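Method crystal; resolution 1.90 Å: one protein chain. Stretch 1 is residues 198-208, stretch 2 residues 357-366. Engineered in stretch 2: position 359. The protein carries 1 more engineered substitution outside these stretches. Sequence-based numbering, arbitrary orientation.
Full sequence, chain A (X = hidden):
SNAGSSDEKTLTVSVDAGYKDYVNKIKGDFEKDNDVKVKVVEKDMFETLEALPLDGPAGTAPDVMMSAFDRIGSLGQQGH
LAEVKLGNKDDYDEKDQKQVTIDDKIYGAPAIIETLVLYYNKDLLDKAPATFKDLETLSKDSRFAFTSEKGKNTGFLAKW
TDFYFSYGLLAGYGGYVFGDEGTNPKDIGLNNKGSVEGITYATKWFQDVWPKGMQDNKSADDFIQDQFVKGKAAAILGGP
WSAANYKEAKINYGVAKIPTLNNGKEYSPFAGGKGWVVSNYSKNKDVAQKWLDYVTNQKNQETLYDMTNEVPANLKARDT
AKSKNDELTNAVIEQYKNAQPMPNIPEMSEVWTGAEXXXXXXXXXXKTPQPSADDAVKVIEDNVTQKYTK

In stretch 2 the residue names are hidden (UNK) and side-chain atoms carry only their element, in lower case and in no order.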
# COMPACT_ATOMS: atom_id res chain seq x y z
N GLY A 198 14.43 -15.35 -0.05
CA GLY A 198 14.28 -13.89 -0.11
C GLY A 198 15.10 -13.20 0.97
O GLY A 198 15.79 -12.19 0.70
N ILE A 199 15.04 -13.74 2.20
CA ILE A 199 15.78 -13.20 3.31
C ILE A 199 17.28 -13.28 2.99
O ILE A 199 18.01 -12.32 3.22
CB ILE A 199 15.46 -13.91 4.64
CG1 ILE A 199 13.98 -13.74 4.99
CG2 ILE A 199 16.32 -13.32 5.75
CD1 ILE A 199 13.53 -14.61 6.14
N THR A 200 17.71 -14.42 2.43
CA THR A 200 19.11 -14.65 2.06
C THR A 200 19.58 -13.62 1.02
O THR A 200 20.67 -13.07 1.15
CB THR A 200 19.33 -16.09 1.55
OG1 THR A 200 18.91 -17.02 2.56
CG2 THR A 200 20.81 -16.37 1.23
N TYR A 201 18.76 -13.38 0.01
CA TYR A 201 19.07 -12.39 -1.02
C TYR A 201 19.20 -10.98 -0.41
O TYR A 201 20.17 -10.24 -0.70
CB TYR A 201 18.03 -12.39 -2.14
CG TYR A 201 18.42 -11.48 -3.25
CD1 TYR A 201 19.45 -11.84 -4.14
CD2 TYR A 201 17.80 -10.23 -3.41
CE1 TYR A 201 19.83 -10.99 -5.15
CE2 TYR A 201 18.19 -9.38 -4.43
CZ TYR A 201 19.19 -9.76 -5.30
OH TYR A 201 19.58 -8.89 -6.31
N ALA A 202 18.27 -10.62 0.45
CA ALA A 202 18.32 -9.31 1.13
C ALA A 202 19.60 -9.14 1.95
O ALA A 202 20.23 -8.08 1.94
CB ALA A 202 17.10 -9.10 2.02
N THR A 203 19.98 -10.21 2.65
CA THR A 203 21.14 -10.20 3.51
C THR A 203 22.41 -9.90 2.70
O THR A 203 23.32 -9.23 3.21
CB THR A 203 21.22 -11.52 4.30
OG1 THR A 203 20.03 -11.65 5.12
CG2 THR A 203 22.43 -11.57 5.21
N LYS A 204 22.47 -10.37 1.45
CA LYS A 204 23.64 -10.11 0.59
C LYS A 204 23.79 -8.60 0.35
O LYS A 204 24.90 -8.06 0.38
CB LYS A 204 23.55 -10.84 -0.75
CG LYS A 204 23.44 -12.36 -0.71
CD LYS A 204 24.68 -13.05 -0.18
CE LYS A 204 24.54 -14.57 -0.28
NZ LYS A 204 25.64 -15.27 0.47
N TRP A 205 22.67 -7.91 0.10
CA TRP A 205 22.71 -6.46 -0.09
C TRP A 205 23.15 -5.75 1.20
O TRP A 205 24.05 -4.91 1.17
CB TRP A 205 21.37 -5.91 -0.58
CG TRP A 205 21.14 -6.15 -2.06
CD1 TRP A 205 20.59 -7.27 -2.65
CD2 TRP A 205 21.44 -5.23 -3.12
NE1 TRP A 205 20.56 -7.10 -4.02
CE2 TRP A 205 21.07 -5.86 -4.34
CE3 TRP A 205 22.00 -3.95 -3.17
CZ2 TRP A 205 21.23 -5.24 -5.58
CZ3 TRP A 205 22.17 -3.34 -4.41
CH2 TRP A 205 21.77 -3.99 -5.60
N PHE A 206 22.55 -6.12 2.32
CA PHE A 206 22.95 -5.53 3.63
C PHE A 206 24.41 -5.73 3.98
O PHE A 206 25.10 -4.78 4.42
CB PHE A 206 22.12 -6.13 4.77
CG PHE A 206 20.74 -5.59 4.84
CD1 PHE A 206 20.54 -4.27 5.21
CD2 PHE A 206 19.63 -6.40 4.60
CE1 PHE A 206 19.28 -3.75 5.32
CE2 PHE A 206 18.36 -5.87 4.69
CZ PHE A 206 18.18 -4.55 5.06
N GLN A 207 24.88 -6.96 3.79
CA GLN A 207 26.22 -7.36 4.20
C GLN A 207 27.35 -7.05 3.21
O GLN A 207 28.46 -6.71 3.64
CB GLN A 207 26.21 -8.84 4.59
CG GLN A 207 25.44 -9.12 5.88
CD GLN A 207 26.17 -8.59 7.12
OE1 GLN A 207 27.36 -8.83 7.30
NE2 GLN A 207 25.44 -7.88 8.00
N ASP A 208 27.07 -7.12 1.90
CA ASP A 208 28.11 -6.92 0.87
C ASP A 208 28.11 -5.60 0.11
O ASP A 208 29.11 -5.26 -0.50
CB ASP A 208 28.01 -8.01 -0.19
CG ASP A 208 28.12 -9.41 0.37
OD1 ASP A 208 28.54 -9.58 1.52
OD2 ASP A 208 27.76 -10.34 -0.36
N UNK A 357 12.16 -8.58 13.65
CA UNK A 357 13.26 -9.45 14.01
C UNK A 357 13.68 -10.35 12.86
O UNK A 357 14.87 -10.61 12.66
o UNK A 357 12.12 -8.46 16.37
c UNK A 357 12.90 -10.37 15.18
n UNK A 357 12.69 -10.25 17.56
c UNK A 357 12.53 -9.61 16.43
N UNK A 358 12.69 -10.87 12.15
CA UNK A 358 12.91 -11.76 11.04
C UNK A 358 13.92 -11.16 10.05
O UNK A 358 14.89 -11.82 9.67
c UNK A 358 10.28 -13.74 8.99
c UNK A 358 11.58 -12.09 10.35
c UNK A 358 11.87 -12.19 7.82
c UNK A 358 11.59 -12.98 9.10
N UNK A 359 13.68 -9.92 9.64
CA UNK A 359 14.58 -9.26 8.70
C UNK A 359 15.85 -8.74 9.41
O UNK A 359 16.95 -8.93 8.91
c UNK A 359 14.25 -8.90 4.93
c UNK A 359 13.89 -8.10 7.97
n UNK A 359 15.64 -9.03 5.52
c UNK A 359 13.12 -9.43 5.83
c UNK A 359 12.74 -8.48 7.00
N UNK A 360 15.71 -8.12 10.58
CA UNK A 360 16.86 -7.52 11.23
C UNK A 360 17.93 -8.50 11.68
O UNK A 360 19.14 -8.23 11.48
c UNK A 360 18.33 -6.56 14.15
c UNK A 360 19.40 -4.25 13.03
c UNK A 360 17.70 -5.99 13.05
c UNK A 360 20.00 -4.82 14.13
c UNK A 360 16.49 -6.64 12.42
c UNK A 360 19.49 -5.99 14.68
c UNK A 360 18.25 -4.83 12.50
N UNK A 361 17.52 -9.59 12.33
CA UNK A 361 18.50 -10.55 12.85
C UNK A 361 19.42 -11.09 11.74
O UNK A 361 20.60 -11.30 11.97
o UNK A 361 16.40 -11.98 15.55
o UNK A 361 17.30 -10.00 15.34
c UNK A 361 17.83 -11.67 13.64
c UNK A 361 17.13 -11.17 14.93
N UNK A 362 18.86 -11.27 10.54
CA UNK A 362 19.62 -11.71 9.37
C UNK A 362 20.36 -10.55 8.71
O UNK A 362 21.54 -10.69 8.36
c UNK A 362 18.70 -12.39 8.37
N UNK A 363 19.69 -9.41 8.55
CA UNK A 363 20.31 -8.25 7.91
C UNK A 363 21.61 -7.83 8.62
O UNK A 363 22.60 -7.47 7.98
c UNK A 363 19.32 -7.09 7.88
N UNK A 364 21.59 -7.92 9.94
CA UNK A 364 22.72 -7.55 10.78
C UNK A 364 23.79 -8.62 10.93
O UNK A 364 24.79 -8.39 11.60
o UNK A 364 21.71 -8.30 12.87
c UNK A 364 22.20 -7.17 12.18
N UNK A 365 23.59 -9.79 10.32
CA UNK A 365 24.55 -10.89 10.45
C UNK A 365 24.55 -11.54 11.82
O UNK A 365 25.48 -12.26 12.17
N UNK A 366 23.49 -11.32 12.60
CA UNK A 366 23.41 -11.83 13.98
C UNK A 366 22.90 -13.25 14.03
O UNK A 366 23.20 -14.00 14.96
o UNK A 366 23.02 -9.59 14.85
c UNK A 366 22.51 -10.91 14.82

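Position 357 carries two side-chain carbons, the second bearing one oxygen and one nitrogen, and lies out of reach of stretch 1; the carboxamide identifies N357. At position 358 there are four carbons, forked at the second. The CA-to-CB bond points sideways, yet one branch end comes within 3.4 Å of I199 CD1. This is leucine, L358, and the atom meeting I199 CD1 is CD2.

Position 359 has four carbons in a row ending in nitrogen, the chain of a lysine. K359 is an engineered residue, replacing the natural methionine. Its side chain folds through three m rotamers and a final p, placing NZ 3.8 Å from A202 CB and 4.3 Å from both I199 CG2 and F206 CE2. The amine is thus buried among apolar atoms and has no partner in the model.

One carbon followed by a ring of six carbons makes position 360 a phenylalanine; F360 points away from stretch 1 and does not touch it. Position 361 has two carbons, the second carrying two oxygens, and is out of reach of stretch 1: D361.

Position 362 has a single side-chain carbon, which makes it alanine, A362; its CB lies 3.7 Å from I199 CG2 and 3.6 Å from T203 OG1. The carbonyl oxygen of A362 also approaches T203, with O 3.4 Å from CG2. Position 363 again has one carbon, resting over a face of the F206 ring, 3.6 Å from its centroid and 19° off the normal. A363 therefore makes a CH-pi contact, its CB 3.4 Å from F206 CD2.

At position 364 there is one carbon followed by one oxygen, and the CA-to-CB bond points away from stretch 1; this is serine, S364, whose OG donates to F360 O at 2.9 Å. Position 365 has no side-chain atoms. It is G365, with a phi of 72° that favours glycine, and it closes the helix in a Schellman motif; an ideal CB here would lie 3.3 Å from Q207 NE2. Position 366, one carbon and one oxygen, is S366, which makes no contact with stretch 1.

The two helices cross at -47°, with axes 9.4 Å apart at closest approach. Small side chains permit close packing where T203 and A363 bring their CA atoms to 4.9 Å, while I199 fills the space against L358 and A362. At the C-terminal end of the second helix, Q207 NE2 donates to A363 O at 2.9 Å and 165°, a nearly straight hydrogen bond that adds a polar tie to an otherwise largely apolar contact.

Stretch 2 (357-366) NLKFDAASGS
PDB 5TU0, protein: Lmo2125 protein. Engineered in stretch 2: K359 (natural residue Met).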